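PDB 4DLK: phosphoribosylaminoimidazole carboxylase, ATPase subunit from Bacillus anthracis, which probably catalyses the ATP-dependent carboxylation of 5-aminoimidazole ribonucleotide with bicarbonate to give N5-carboxyaminoimidazole ribonucleotide in purine biosynthesis. Local coordinates for residues T251-M256 with R272-G277; K189-I194 with M256-D261; L140-V145 with V159-E164; K147-G152 with E178-K183. All coordinates share one frame; numbering follows the deposited sequence.

Contact 1 (T251-M256 with R272-G277). With CA (calcium ion), chain D; ATP (adenosine-5'-triphosphate), chain G.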
# COMPACT_ATOMS: atom_id res chain seq x y z
N THR A 251 5.47 -1.08 -17.57
CA THR A 251 6.42 -1.85 -16.77
C THR A 251 7.11 -2.91 -17.61
O THR A 251 6.49 -3.55 -18.46
CB THR A 251 5.71 -2.51 -15.57
OG1 THR A 251 5.10 -1.50 -14.77
CG2 THR A 251 6.69 -3.28 -14.69
N LEU A 252 8.41 -3.08 -17.38
CA LEU A 252 9.17 -4.13 -18.04
C LEU A 252 10.07 -4.84 -17.04
O LEU A 252 10.91 -4.21 -16.39
CB LEU A 252 10.00 -3.57 -19.20
CG LEU A 252 10.78 -4.59 -20.04
CD1 LEU A 252 9.83 -5.45 -20.86
CD2 LEU A 252 11.77 -3.87 -20.94
N ALA A 253 9.86 -6.14 -16.90
CA ALA A 253 10.71 -6.98 -16.06
C ALA A 253 11.80 -7.57 -16.93
O ALA A 253 11.50 -8.25 -17.93
CB ALA A 253 9.87 -8.08 -15.42
N VAL A 254 13.06 -7.29 -16.59
CA VAL A 254 14.18 -7.80 -17.36
C VAL A 254 14.92 -8.86 -16.55
O VAL A 254 15.58 -8.54 -15.54
CB VAL A 254 15.17 -6.68 -17.76
CG1 VAL A 254 16.27 -7.24 -18.65
CG2 VAL A 254 14.43 -5.52 -18.45
N GLU A 255 14.82 -10.12 -16.97
CA GLU A 255 15.48 -11.22 -16.27
C GLU A 255 16.82 -11.53 -16.93
O GLU A 255 16.92 -11.57 -18.16
CB GLU A 255 14.58 -12.46 -16.20
CG GLU A 255 13.29 -12.23 -15.40
CD GLU A 255 12.40 -13.46 -15.39
OE1 GLU A 255 11.45 -13.52 -16.19
OE2 GLU A 255 12.65 -14.38 -14.58
N MET A 256 17.84 -11.72 -16.11
CA MET A 256 19.22 -11.77 -16.59
C MET A 256 20.02 -12.90 -15.94
O MET A 256 19.63 -13.40 -14.88
CB MET A 256 19.92 -10.44 -16.33
CG MET A 256 19.33 -9.26 -17.08
SD MET A 256 19.91 -7.68 -16.44
CE MET A 256 19.07 -7.66 -14.86
N ARG A 272 5.08 -6.30 -18.04
CA ARG A 272 4.08 -6.25 -16.97
C ARG A 272 4.81 -6.29 -15.62
O ARG A 272 5.99 -6.67 -15.57
CB ARG A 272 3.13 -7.46 -17.05
CG ARG A 272 3.85 -8.81 -17.09
CD ARG A 272 2.93 -9.96 -16.71
NE ARG A 272 3.55 -11.27 -16.96
CZ ARG A 272 4.36 -11.90 -16.12
NH1 ARG A 272 4.70 -11.33 -14.96
NH2 ARG A 272 4.85 -13.09 -16.44
N PRO A 273 4.12 -5.94 -14.53
CA PRO A 273 4.69 -6.26 -13.22
C PRO A 273 4.98 -7.75 -13.15
O PRO A 273 4.31 -8.55 -13.82
CB PRO A 273 3.58 -5.85 -12.25
CG PRO A 273 2.88 -4.74 -12.96
CD PRO A 273 2.88 -5.15 -14.41
N HIS A 274 5.97 -8.11 -12.34
CA HIS A 274 6.55 -9.44 -12.32
C HIS A 274 6.73 -9.90 -10.90
O HIS A 274 6.92 -9.08 -10.00
CB HIS A 274 7.90 -9.37 -13.04
CG HIS A 274 8.54 -10.71 -13.28
ND1 HIS A 274 9.49 -11.21 -12.47
CD2 HIS A 274 8.34 -11.65 -14.29
CE1 HIS A 274 9.87 -12.42 -12.92
NE2 HIS A 274 9.18 -12.69 -14.04
N ASN A 275 6.69 -11.21 -10.68
CA ASN A 275 6.87 -11.83 -9.35
C ASN A 275 8.14 -11.37 -8.63
O ASN A 275 8.14 -11.17 -7.42
CB ASN A 275 6.89 -13.36 -9.50
CG ASN A 275 6.56 -14.11 -8.20
OD1 ASN A 275 6.27 -15.30 -8.25
ND2 ASN A 275 6.59 -13.43 -7.05
N SER A 276 9.22 -11.19 -9.39
CA SER A 276 10.51 -10.76 -8.83
C SER A 276 10.53 -9.29 -8.37
O SER A 276 11.54 -8.82 -7.84
CB SER A 276 11.65 -11.04 -9.81
OG SER A 276 11.55 -10.18 -10.93
N GLY A 277 9.42 -8.59 -8.57
CA GLY A 277 9.30 -7.21 -8.14
C GLY A 277 8.32 -6.98 -6.99
O GLY A 277 8.02 -5.84 -6.65
CA CA D . 11.11 -16.02 -15.96
PG ATP G . 8.65 -16.04 -13.25
O1G ATP G . 7.65 -17.10 -13.65
O2G ATP G . 9.49 -16.39 -12.05
O3G ATP G . 9.44 -15.44 -14.39
PB ATP G . 6.31 -14.41 -13.27
O1B ATP G . 5.91 -13.02 -12.82
O2B ATP G . 6.33 -14.74 -14.76
O3B ATP G . 7.75 -14.80 -12.67
PA ATP G . 3.86 -15.17 -12.04
O1A ATP G . 3.85 -14.11 -10.97
O2A ATP G . 3.23 -16.53 -11.78
O3A ATP G . 5.36 -15.48 -12.54
O5' ATP G . 3.19 -14.55 -13.35
C5' ATP G . 1.80 -14.26 -13.40
C4' ATP G . 1.53 -14.04 -14.87
O4' ATP G . 1.74 -15.25 -15.59
C3' ATP G . 0.11 -13.59 -15.14
O3' ATP G . 0.22 -12.46 -16.02
C2' ATP G . -0.54 -14.77 -15.83
O2' ATP G . -1.52 -14.33 -16.78
C1' ATP G . 0.66 -15.44 -16.51
N9 ATP G . 0.46 -16.87 -16.84
C8 ATP G . -0.24 -17.79 -16.12
N7 ATP G . -0.21 -19.00 -16.73
C5 ATP G . 0.52 -18.88 -17.85
C6 ATP G . 0.95 -19.78 -18.95
N6 ATP G . 0.58 -21.08 -18.96
N1 ATP G . 1.72 -19.26 -19.94
C2 ATP G . 2.09 -17.96 -19.95
N3 ATP G . 1.73 -17.09 -18.98
C4 ATP G . 0.96 -17.48 -17.92
O HOH W 1 13.48 -16.70 -16.43
O HOH W 2 12.10 -17.54 -14.21
O HOH W 3 8.76 -14.88 -17.11
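The calcium and triphosphate site of the ATP-grasp domain is built here, where E255 on strand 250-258 and H274 in the loop after strand 264-270 converge on one bound ATP. E255 holds a calcium ion with both carboxylate oxygens, OE1 at 2.5 Å and OE2 at 2.6 Å; E268, ATP O3G and three waters also bind this metal. The carboxylate and the imidazole of H274 meet at about a right angle, their planes 53° apart, with E255 OE1 3.2 Å from H274 NE2. That NE2 donates to O3G of the ATP at 2.8 Å, so metal and histidine grip the same phosphate oxygen. The H274 ring is carried away from its backbone N (chi1 -172°), and one face lies beneath ATP O1B. S276 N, well out of the ring plane, donates to H274 ND1, and S276 OG shares a second hydrogen bond with it; together they should help hold the ring's rotation. At the root of the H274 side chain the fit is tight, A253 CB lying 3.3 Å from H274 CB. R272 reaches the nucleotide from the other end of the loop: NH1 donates to O1B and NH2 to O2B (2.8 Å), while NH1 also binds P273 O and NE pairs with E78. N275 N adds a straight bond to O1B (169°), which thus receives two N-H donors, R272 NH1 and N275 N. T251 CG2 packs against the start of P273. Acidic metal ligands on neighbouring strands, followed by a basic loop around the phosphates, are characteristic of the ATP-grasp active site.

Contact 2 (K189-I194 with M256-D261). With ATP (adenosine-5'-triphosphate), chain F.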
# COMPACT_ATOMS: atom_id res chain seq x y z
N LYS A 189 24.53 -16.20 -10.71
CA LYS A 189 23.24 -15.76 -10.18
C LYS A 189 22.27 -15.39 -11.30
O LYS A 189 22.68 -14.89 -12.34
CB LYS A 189 23.41 -14.52 -9.30
CG LYS A 189 24.46 -14.61 -8.20
CD LYS A 189 23.94 -15.32 -6.96
CE LYS A 189 24.81 -14.99 -5.75
NZ LYS A 189 24.42 -15.86 -4.61
N GLU A 190 20.99 -15.66 -11.07
CA GLU A 190 19.93 -15.09 -11.91
C GLU A 190 19.42 -13.85 -11.23
O GLU A 190 19.14 -13.87 -10.02
CB GLU A 190 18.79 -16.08 -12.11
CG GLU A 190 19.23 -17.41 -12.69
CD GLU A 190 18.08 -18.27 -13.13
OE1 GLU A 190 17.97 -19.41 -12.63
OE2 GLU A 190 17.28 -17.80 -13.98
N VAL A 191 19.32 -12.76 -11.99
CA VAL A 191 18.92 -11.47 -11.45
C VAL A 191 17.86 -10.84 -12.33
O VAL A 191 17.68 -11.24 -13.48
CB VAL A 191 20.13 -10.50 -11.28
CG1 VAL A 191 21.13 -11.04 -10.27
CG2 VAL A 191 20.81 -10.21 -12.61
N SER A 192 17.14 -9.86 -11.78
CA SER A 192 16.14 -9.15 -12.56
C SER A 192 16.07 -7.68 -12.18
O SER A 192 16.41 -7.29 -11.06
CB SER A 192 14.76 -9.80 -12.44
OG SER A 192 14.20 -9.58 -11.16
N VAL A 193 15.65 -6.88 -13.15
CA VAL A 193 15.43 -5.47 -12.92
C VAL A 193 14.07 -5.09 -13.48
O VAL A 193 13.73 -5.43 -14.63
CB VAL A 193 16.53 -4.61 -13.57
CG1 VAL A 193 16.23 -3.13 -13.39
CG2 VAL A 193 17.88 -4.92 -12.94
N ILE A 194 13.29 -4.40 -12.66
CA ILE A 194 12.03 -3.84 -13.10
C ILE A 194 12.31 -2.42 -13.56
O ILE A 194 12.87 -1.62 -12.80
CB ILE A 194 10.98 -3.80 -11.96
CG1 ILE A 194 10.87 -5.14 -11.21
CG2 ILE A 194 9.64 -3.28 -12.48
CD1 ILE A 194 10.33 -6.32 -12.00
N MET A 256 17.84 -11.72 -16.11
CA MET A 256 19.22 -11.77 -16.59
C MET A 256 20.02 -12.90 -15.94
O MET A 256 19.63 -13.40 -14.88
CB MET A 256 19.92 -10.44 -16.33
CG MET A 256 19.33 -9.26 -17.08
SD MET A 256 19.91 -7.68 -16.44
CE MET A 256 19.07 -7.66 -14.86
N PHE A 257 21.11 -13.29 -16.60
CA PHE A 257 22.11 -14.18 -16.03
C PHE A 257 23.35 -13.34 -15.73
O PHE A 257 23.78 -12.53 -16.56
CB PHE A 257 22.51 -15.29 -17.02
CG PHE A 257 21.37 -16.17 -17.46
CD1 PHE A 257 21.26 -16.54 -18.79
CD2 PHE A 257 20.43 -16.65 -16.55
CE1 PHE A 257 20.22 -17.37 -19.22
CE2 PHE A 257 19.39 -17.46 -16.97
CZ PHE A 257 19.29 -17.83 -18.30
N ALA A 258 23.91 -13.54 -14.54
CA ALA A 258 25.13 -12.84 -14.13
C ALA A 258 26.24 -13.85 -13.88
O ALA A 258 26.08 -14.78 -13.09
CB ALA A 258 24.87 -12.00 -12.89
N THR A 259 27.37 -13.68 -14.57
CA THR A 259 28.47 -14.64 -14.44
C THR A 259 29.48 -14.20 -13.39
O THR A 259 29.53 -13.03 -13.01
CB THR A 259 29.21 -14.87 -15.78
OG1 THR A 259 29.96 -13.70 -16.12
CG2 THR A 259 28.23 -15.22 -16.90
N ALA A 260 30.30 -15.15 -12.93
CA ALA A 260 31.34 -14.90 -11.94
C ALA A 260 32.29 -13.80 -12.40
O ALA A 260 32.68 -12.94 -11.61
CB ALA A 260 32.10 -16.18 -11.63
N ASP A 261 32.65 -13.82 -13.68
CA ASP A 261 33.59 -12.84 -14.22
C ASP A 261 32.94 -11.58 -14.79
O ASP A 261 33.51 -10.93 -15.67
CB ASP A 261 34.51 -13.50 -15.26
CG ASP A 261 33.78 -13.88 -16.53
OD1 ASP A 261 32.58 -14.21 -16.46
OD2 ASP A 261 34.42 -13.84 -17.60
PG ATP F . 9.48 -19.26 -15.98
O1G ATP F . 9.91 -17.97 -16.64
O2G ATP F . 10.11 -19.45 -14.61
O3G ATP F . 8.00 -19.52 -16.03
PB ATP F . 10.71 -20.41 -18.34
O1B ATP F . 10.97 -21.83 -18.76
O2B ATP F . 9.92 -19.47 -19.21
O3B ATP F . 10.06 -20.49 -16.86
PA ATP F . 13.48 -19.69 -18.76
O1A ATP F . 14.28 -18.55 -18.20
O2A ATP F . 13.21 -19.77 -20.24
O3A ATP F . 12.10 -19.70 -17.94
O5' ATP F . 14.23 -21.05 -18.32
C5' ATP F . 14.10 -21.56 -16.99
C4' ATP F . 15.46 -21.80 -16.35
O4' ATP F . 16.30 -22.56 -17.23
C3' ATP F . 16.21 -20.52 -16.06
O3' ATP F . 15.90 -19.97 -14.78
C2' ATP F . 17.67 -20.93 -16.16
O2' ATP F . 18.14 -21.39 -14.89
C1' ATP F . 17.65 -22.11 -17.10
N9 ATP F . 18.16 -21.64 -18.41
C8 ATP F . 17.41 -21.21 -19.45
N7 ATP F . 18.19 -20.85 -20.49
C5 ATP F . 19.47 -21.04 -20.13
C6 ATP F . 20.79 -20.86 -20.77
N6 ATP F . 20.89 -20.38 -22.04
N1 ATP F . 21.89 -21.17 -20.04
C2 ATP F . 21.81 -21.64 -18.78
N3 ATP F . 20.64 -21.84 -18.14
C4 ATP F . 19.45 -21.56 -18.75
O HOH W 4 16.94 -15.24 -15.25
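K189 opens an antiparallel pairing between strands 189-197 and 250-258, neighbours in the ATP-grasp part of the chain's large antiparallel sheet. Its backbone forms a hydrogen-bonded pair with A258, K189 N to A258 O and A258 N to K189 O (2.9 Å), while its amino group leads off to a salt bridge with E210. E190 comes next, in a non-hydrogen-bonded pair with F257, and both side chains rise from the same face of the sheet toward a bound ATP. They run side by side and point the same way, the carboxylate plane turned 60° from the ring. E190 OE2 lies at the ring edge, 3.7 Å from F257 CE2. With its chain extended beyond CG, E190 reaches the ribose and takes both hydroxyls: O2' donates to OE1 at 3.0 Å and O3' to OE2 at 2.7 Å. F257 CZ meanwhile approaches C5 of the adenine at 3.7 Å, so this pair touches both sugar and base. F257 also stacks on F187. V191 returns to the backbone pattern with M256, its N donating to M256 O and its O accepting from M256 N at 2.7 Å. On this opposite face the chemistry is apolar. The M256 chain bends at its last torsion (chi3 -70°), which carries CE back across the first strand. There it meets V191 CG2 and, further along, V193, whose CG2 is turned beside its own backbone N; helix 229-245 packs on the same side through A235 and A239. The closest of these methyl contacts is V193 CG2 to M256 CE, at 3.6 Å.

Contact 3 (L140-V145 with V159-E164). With ATP (adenosine-5'-triphosphate), chain F.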
# COMPACT_ATOMS: atom_id res chain seq x y z
N LEU A 140 26.59 -24.86 -31.95
CA LEU A 140 26.61 -24.36 -30.56
C LEU A 140 27.26 -25.34 -29.58
O LEU A 140 27.61 -24.96 -28.46
CB LEU A 140 25.20 -23.98 -30.08
CG LEU A 140 24.31 -23.04 -30.91
CD1 LEU A 140 23.01 -22.74 -30.17
CD2 LEU A 140 25.02 -21.75 -31.29
N SER A 141 27.40 -26.60 -30.00
CA SER A 141 27.98 -27.68 -29.19
C SER A 141 27.23 -27.91 -27.86
O SER A 141 26.11 -27.43 -27.68
CB SER A 141 29.49 -27.44 -28.95
OG SER A 141 30.09 -28.55 -28.30
N TYR A 142 27.85 -28.67 -26.97
CA TYR A 142 27.28 -28.96 -25.65
C TYR A 142 28.04 -28.18 -24.57
O TYR A 142 29.25 -27.97 -24.70
CB TYR A 142 27.34 -30.46 -25.36
CG TYR A 142 26.62 -31.34 -26.35
CD1 TYR A 142 25.24 -31.50 -26.29
CD2 TYR A 142 27.32 -32.01 -27.35
CE1 TYR A 142 24.57 -32.31 -27.20
CE2 TYR A 142 26.66 -32.83 -28.26
CZ TYR A 142 25.29 -32.97 -28.18
OH TYR A 142 24.62 -33.78 -29.07
N PRO A 143 27.34 -27.74 -23.51
CA PRO A 143 25.90 -27.92 -23.32
C PRO A 143 25.06 -26.82 -23.97
O PRO A 143 25.57 -25.72 -24.26
CB PRO A 143 25.75 -27.90 -21.79
CG PRO A 143 26.91 -27.09 -21.30
CD PRO A 143 27.96 -27.02 -22.38
N SER A 144 23.79 -27.12 -24.22
CA SER A 144 22.86 -26.18 -24.84
C SER A 144 21.44 -26.47 -24.36
O SER A 144 21.20 -27.47 -23.69
CB SER A 144 22.94 -26.27 -26.37
OG SER A 144 22.59 -27.56 -26.83
N VAL A 145 20.51 -25.58 -24.69
CA VAL A 145 19.13 -25.72 -24.24
C VAL A 145 18.13 -25.42 -25.37
O VAL A 145 18.18 -24.35 -26.00
CB VAL A 145 18.86 -24.88 -22.96
CG1 VAL A 145 19.05 -23.40 -23.22
CG2 VAL A 145 17.46 -25.14 -22.41
N VAL A 159 14.34 -28.63 -23.11
CA VAL A 159 15.24 -29.78 -23.00
C VAL A 159 16.67 -29.28 -22.97
O VAL A 159 17.12 -28.58 -23.87
CB VAL A 159 15.08 -30.77 -24.19
CG1 VAL A 159 16.10 -31.89 -24.10
CG2 VAL A 159 13.65 -31.33 -24.25
N VAL A 160 17.39 -29.64 -21.90
CA VAL A 160 18.80 -29.31 -21.79
C VAL A 160 19.61 -30.44 -22.43
O VAL A 160 19.41 -31.61 -22.12
CB VAL A 160 19.20 -29.07 -20.32
CG1 VAL A 160 20.70 -28.83 -20.19
CG2 VAL A 160 18.42 -27.89 -19.74
N LEU A 161 20.52 -30.07 -23.33
CA LEU A 161 21.37 -31.04 -24.02
C LEU A 161 22.79 -30.99 -23.48
O LEU A 161 23.51 -30.02 -23.68
CB LEU A 161 21.38 -30.78 -25.53
CG LEU A 161 20.11 -31.11 -26.32
CD1 LEU A 161 19.14 -29.93 -26.32
CD2 LEU A 161 20.46 -31.50 -27.74
N ARG A 162 23.18 -32.07 -22.80
CA ARG A 162 24.52 -32.17 -22.22
C ARG A 162 25.42 -33.09 -23.05
O ARG A 162 26.64 -32.95 -23.04
CB ARG A 162 24.44 -32.64 -20.76
CG ARG A 162 23.56 -31.74 -19.89
CD ARG A 162 23.95 -31.80 -18.42
NE ARG A 162 23.24 -30.78 -17.64
CZ ARG A 162 23.72 -29.57 -17.34
NH1 ARG A 162 24.92 -29.18 -17.76
NH2 ARG A 162 22.98 -28.73 -16.63
N SER A 163 24.80 -34.01 -23.79
CA SER A 163 25.52 -34.91 -24.69
C SER A 163 24.58 -35.45 -25.77
O SER A 163 23.38 -35.16 -25.75
CB SER A 163 26.14 -36.07 -23.90
OG SER A 163 25.12 -36.87 -23.31
N GLU A 164 25.13 -36.25 -26.69
CA GLU A 164 24.35 -36.90 -27.75
C GLU A 164 23.19 -37.74 -27.19
O GLU A 164 22.19 -37.96 -27.87
CB GLU A 164 25.27 -37.75 -28.65
CG GLU A 164 24.58 -38.57 -29.74
CD GLU A 164 24.10 -37.75 -30.93
OE1 GLU A 164 24.86 -36.87 -31.40
OE2 GLU A 164 22.97 -37.99 -31.41
PG ATP F . 9.48 -19.26 -15.98
O1G ATP F . 9.91 -17.97 -16.64
O2G ATP F . 10.11 -19.45 -14.61
O3G ATP F . 8.00 -19.52 -16.03
PB ATP F . 10.71 -20.41 -18.34
O1B ATP F . 10.97 -21.83 -18.76
O2B ATP F . 9.92 -19.47 -19.21
O3B ATP F . 10.06 -20.49 -16.86
PA ATP F . 13.48 -19.69 -18.76
O1A ATP F . 14.28 -18.55 -18.20
O2A ATP F . 13.21 -19.77 -20.24
O3A ATP F . 12.10 -19.70 -17.94
O5' ATP F . 14.23 -21.05 -18.32
C5' ATP F . 14.10 -21.56 -16.99
C4' ATP F . 15.46 -21.80 -16.35
O4' ATP F . 16.30 -22.56 -17.23
C3' ATP F . 16.21 -20.52 -16.06
O3' ATP F . 15.90 -19.97 -14.78
C2' ATP F . 17.67 -20.93 -16.16
O2' ATP F . 18.14 -21.39 -14.89
C1' ATP F . 17.65 -22.11 -17.10
N9 ATP F . 18.16 -21.64 -18.41
C8 ATP F . 17.41 -21.21 -19.45
N7 ATP F . 18.19 -20.85 -20.49
C5 ATP F . 19.47 -21.04 -20.13
C6 ATP F . 20.79 -20.86 -20.77
N6 ATP F . 20.89 -20.38 -22.04
N1 ATP F . 21.89 -21.17 -20.04
C2 ATP F . 21.81 -21.64 -18.78
N3 ATP F . 20.64 -21.84 -18.14
C4 ATP F . 19.45 -21.56 -18.75
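A chi1 of -59° sets the Y142 ring beside its own backbone N, and chi2 of -80° turns it so that one face lies against the backbone of S163. CE1 and CZ take most of this contact, with Y142 CZ 3.5 Å from S163 C, while L161 O sits at the ring edge near its plane. The hydroxyl ends over the start of E164, Y142 OH being 3.4 Å from E164 CA. A cis peptide bond then leads into P143, whose CA makes a CH...O contact with L161 O. Beyond it the chains pair as antiparallel strands: S144 N donates to L161 O, and L161 N returns a shorter bond to S144 O at 2.7 Å. The S144 hydroxyl lies 3.7 Å from L161 CB and is buried without a polar partner in the model. On the other face V145 and V160 form a non-hydrogen-bonded pair, with V145 CG2 and V160 CG2 4.0 Å apart. The second methyl of V145, CG1, points to the adenine of a bound ATP, 3.7 Å from N6. This is the beta hairpin of strands 144-148 and 158-161, at the edge of the four-stranded antiparallel sheet that lines the nucleotide pocket in the ATP-grasp fold.

Contact 4 (K147-G152 with E178-K183). With ATP (adenosine-5'-triphosphate), chain F.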
# COMPACT_ATOMS: atom_id res chain seq x y z
N LYS A 147 14.36 -24.66 -26.40
CA LYS A 147 13.10 -24.13 -25.85
C LYS A 147 12.09 -23.89 -26.96
O LYS A 147 12.44 -23.40 -28.03
CB LYS A 147 13.33 -22.80 -25.15
CG LYS A 147 14.46 -22.75 -24.14
CD LYS A 147 14.64 -21.34 -23.62
CE LYS A 147 15.89 -21.24 -22.76
NZ LYS A 147 16.02 -19.88 -22.16
N THR A 148 10.82 -24.22 -26.70
CA THR A 148 9.73 -23.80 -27.58
C THR A 148 9.70 -22.27 -27.64
O THR A 148 9.89 -21.60 -26.61
CB THR A 148 8.36 -24.31 -27.09
OG1 THR A 148 8.12 -23.84 -25.76
CG2 THR A 148 8.32 -25.84 -27.10
N THR A 149 9.48 -21.73 -28.83
CA THR A 149 9.44 -20.28 -29.01
C THR A 149 8.19 -19.66 -28.39
O THR A 149 8.23 -18.52 -27.94
CB THR A 149 9.51 -19.90 -30.50
OG1 THR A 149 8.46 -20.56 -31.21
CG2 THR A 149 10.87 -20.29 -31.09
N THR A 150 7.09 -20.41 -28.36
CA THR A 150 5.86 -19.92 -27.73
C THR A 150 5.30 -20.92 -26.74
O THR A 150 5.56 -22.13 -26.85
CB THR A 150 4.76 -19.61 -28.76
OG1 THR A 150 4.46 -20.80 -29.50
CG2 THR A 150 5.19 -18.50 -29.73
N GLY A 151 4.53 -20.40 -25.78
CA GLY A 151 3.77 -21.23 -24.85
C GLY A 151 4.58 -21.79 -23.69
O GLY A 151 4.02 -22.39 -22.78
N GLY A 152 5.89 -21.59 -23.72
CA GLY A 152 6.78 -22.14 -22.71
C GLY A 152 6.68 -21.39 -21.39
O GLY A 152 6.66 -20.17 -21.37
N GLU A 178 7.92 -25.34 -32.96
CA GLU A 178 9.00 -24.44 -33.28
C GLU A 178 9.82 -24.16 -32.02
O GLU A 178 9.26 -23.93 -30.96
CB GLU A 178 8.45 -23.12 -33.82
CG GLU A 178 9.53 -22.17 -34.31
CD GLU A 178 8.96 -20.85 -34.77
OE1 GLU A 178 8.83 -20.66 -36.00
OE2 GLU A 178 8.63 -20.01 -33.90
N CYS A 179 11.14 -24.20 -32.17
CA CYS A 179 12.04 -24.03 -31.04
C CYS A 179 13.19 -23.06 -31.32
O CYS A 179 13.41 -22.66 -32.46
CB CYS A 179 12.62 -25.39 -30.62
SG CYS A 179 11.46 -26.53 -29.83
N ILE A 180 13.90 -22.69 -30.25
CA ILE A 180 15.21 -22.07 -30.34
C ILE A 180 16.22 -22.91 -29.57
O ILE A 180 15.90 -23.49 -28.53
CB ILE A 180 15.23 -20.62 -29.79
CG1 ILE A 180 14.30 -20.45 -28.59
CG2 ILE A 180 14.81 -19.63 -30.87
CD1 ILE A 180 14.99 -20.54 -27.25
N LEU A 181 17.44 -23.01 -30.10
CA LEU A 181 18.52 -23.61 -29.34
C LEU A 181 19.40 -22.49 -28.83
O LEU A 181 19.79 -21.60 -29.59
CB LEU A 181 19.34 -24.60 -30.18
CG LEU A 181 20.29 -25.49 -29.39
CD1 LEU A 181 19.53 -26.53 -28.57
CD2 LEU A 181 21.31 -26.18 -30.29
N GLU A 182 19.68 -22.52 -27.53
CA GLU A 182 20.55 -21.53 -26.90
C GLU A 182 21.76 -22.22 -26.33
O GLU A 182 21.65 -23.30 -25.78
CB GLU A 182 19.83 -20.85 -25.75
CG GLU A 182 18.75 -19.86 -26.12
CD GLU A 182 18.12 -19.24 -24.89
OE1 GLU A 182 17.03 -18.65 -25.04
OE2 GLU A 182 18.70 -19.34 -23.78
N LYS A 183 22.91 -21.57 -26.42
CA LYS A 183 24.10 -22.02 -25.72
C LYS A 183 23.86 -21.91 -24.22
O LYS A 183 23.25 -20.95 -23.74
CB LYS A 183 25.31 -21.19 -26.14
CG LYS A 183 26.65 -21.78 -25.72
CD LYS A 183 27.81 -21.11 -26.44
CE LYS A 183 29.11 -21.83 -26.15
NZ LYS A 183 30.19 -21.41 -27.09
PG ATP F . 9.48 -19.26 -15.98
O1G ATP F . 9.91 -17.97 -16.64
O2G ATP F . 10.11 -19.45 -14.61
O3G ATP F . 8.00 -19.52 -16.03
PB ATP F . 10.71 -20.41 -18.34
O1B ATP F . 10.97 -21.83 -18.76
O2B ATP F . 9.92 -19.47 -19.21
O3B ATP F . 10.06 -20.49 -16.86
PA ATP F . 13.48 -19.69 -18.76
O1A ATP F . 14.28 -18.55 -18.20
O2A ATP F . 13.21 -19.77 -20.24
O3A ATP F . 12.10 -19.70 -17.94
O5' ATP F . 14.23 -21.05 -18.32
C5' ATP F . 14.10 -21.56 -16.99
C4' ATP F . 15.46 -21.80 -16.35
O4' ATP F . 16.30 -22.56 -17.23
C3' ATP F . 16.21 -20.52 -16.06
O3' ATP F . 15.90 -19.97 -14.78
C2' ATP F . 17.67 -20.93 -16.16
O2' ATP F . 18.14 -21.39 -14.89
C1' ATP F . 17.65 -22.11 -17.10
N9 ATP F . 18.16 -21.64 -18.41
C8 ATP F . 17.41 -21.21 -19.45
N7 ATP F . 18.19 -20.85 -20.49
C5 ATP F . 19.47 -21.04 -20.13
C6 ATP F . 20.79 -20.86 -20.77
N6 ATP F . 20.89 -20.38 -22.04
N1 ATP F . 21.89 -21.17 -20.04
C2 ATP F . 21.81 -21.64 -18.78
N3 ATP F . 20.64 -21.84 -18.14
C4 ATP F . 19.45 -21.56 -18.75
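K147 and E182 run obliquely to each other, their extended chains converging on the adenine of a bound ATP. K147 NZ makes a salt bridge to E182 OE2 at 3.2 Å; the individual hydrogen bonds to OE2 and OE1 are weak. The stronger bond of the ammonium goes to the base, K147 NZ to ATP N7 at 2.9 Å, with a weak one to O2A of the alpha-phosphate. E182 OE2 faces the same edge of the adenine and accepts from N6 (3.0 Å, 166°), while E182 OE1 has a second cation in K111. Between them the two residues thus take N7 and N6, and K183 O receives another N-H of N6. Nearer the backbone, I180 lies obliquely against the lysine chain, with I180 CD1 3.5 Å from K147 CB. Its chi1 (36°) puts CG1 between backbone N and carbonyl carbon, and an unstaggered chi2 of 98° then lays CD1 along K147 CB to CD. Strands 144-148 and 179-183 are central neighbours in the four-stranded antiparallel sheet of the ATP-grasp domain, and here K147 and I180 form a hydrogen-bonded pair through K147 N to I180 O and I180 N to K147 O. T148 and C179 follow as a non-hydrogen-bonded pair with diverging side chains. As the first strand gives way to a loop, T149 crosses E178 at about a right angle. T149 OG1 donates to the anti lone pair of E178 OE2 at 2.8 Å, and T149 N bonds to E178 O; the other carboxylate oxygen, E178 OE1, is held by Q128. T149 CG2, the other branch, rests 4.0 Å from I180 CG2.

How the contacts relate
Contacts 1, 2 and 4 are buried, whereas contact 3 is only partly so and has exposed residues, R162 and E164, at the open end of its hairpin. Contacts 1 and 2 share M256 and strand 250-258 of the large sheet, and S192 and S276 join them by a probable hydrogen bond. Contacts 3 and 4 share strand 144-148 of the smaller sheet, where V145 N probably bonds to E182 O. Contacts 2, 3 and 4 touch the same ATP: 2 supplies ribose acceptors and an aromatic ring, 4 supplies charged and polar groups for the adenine and a weak bond to the alpha-phosphate, and 3 one methyl group. Contact 1 serves a different ATP, through calcium and phosphate chemistry.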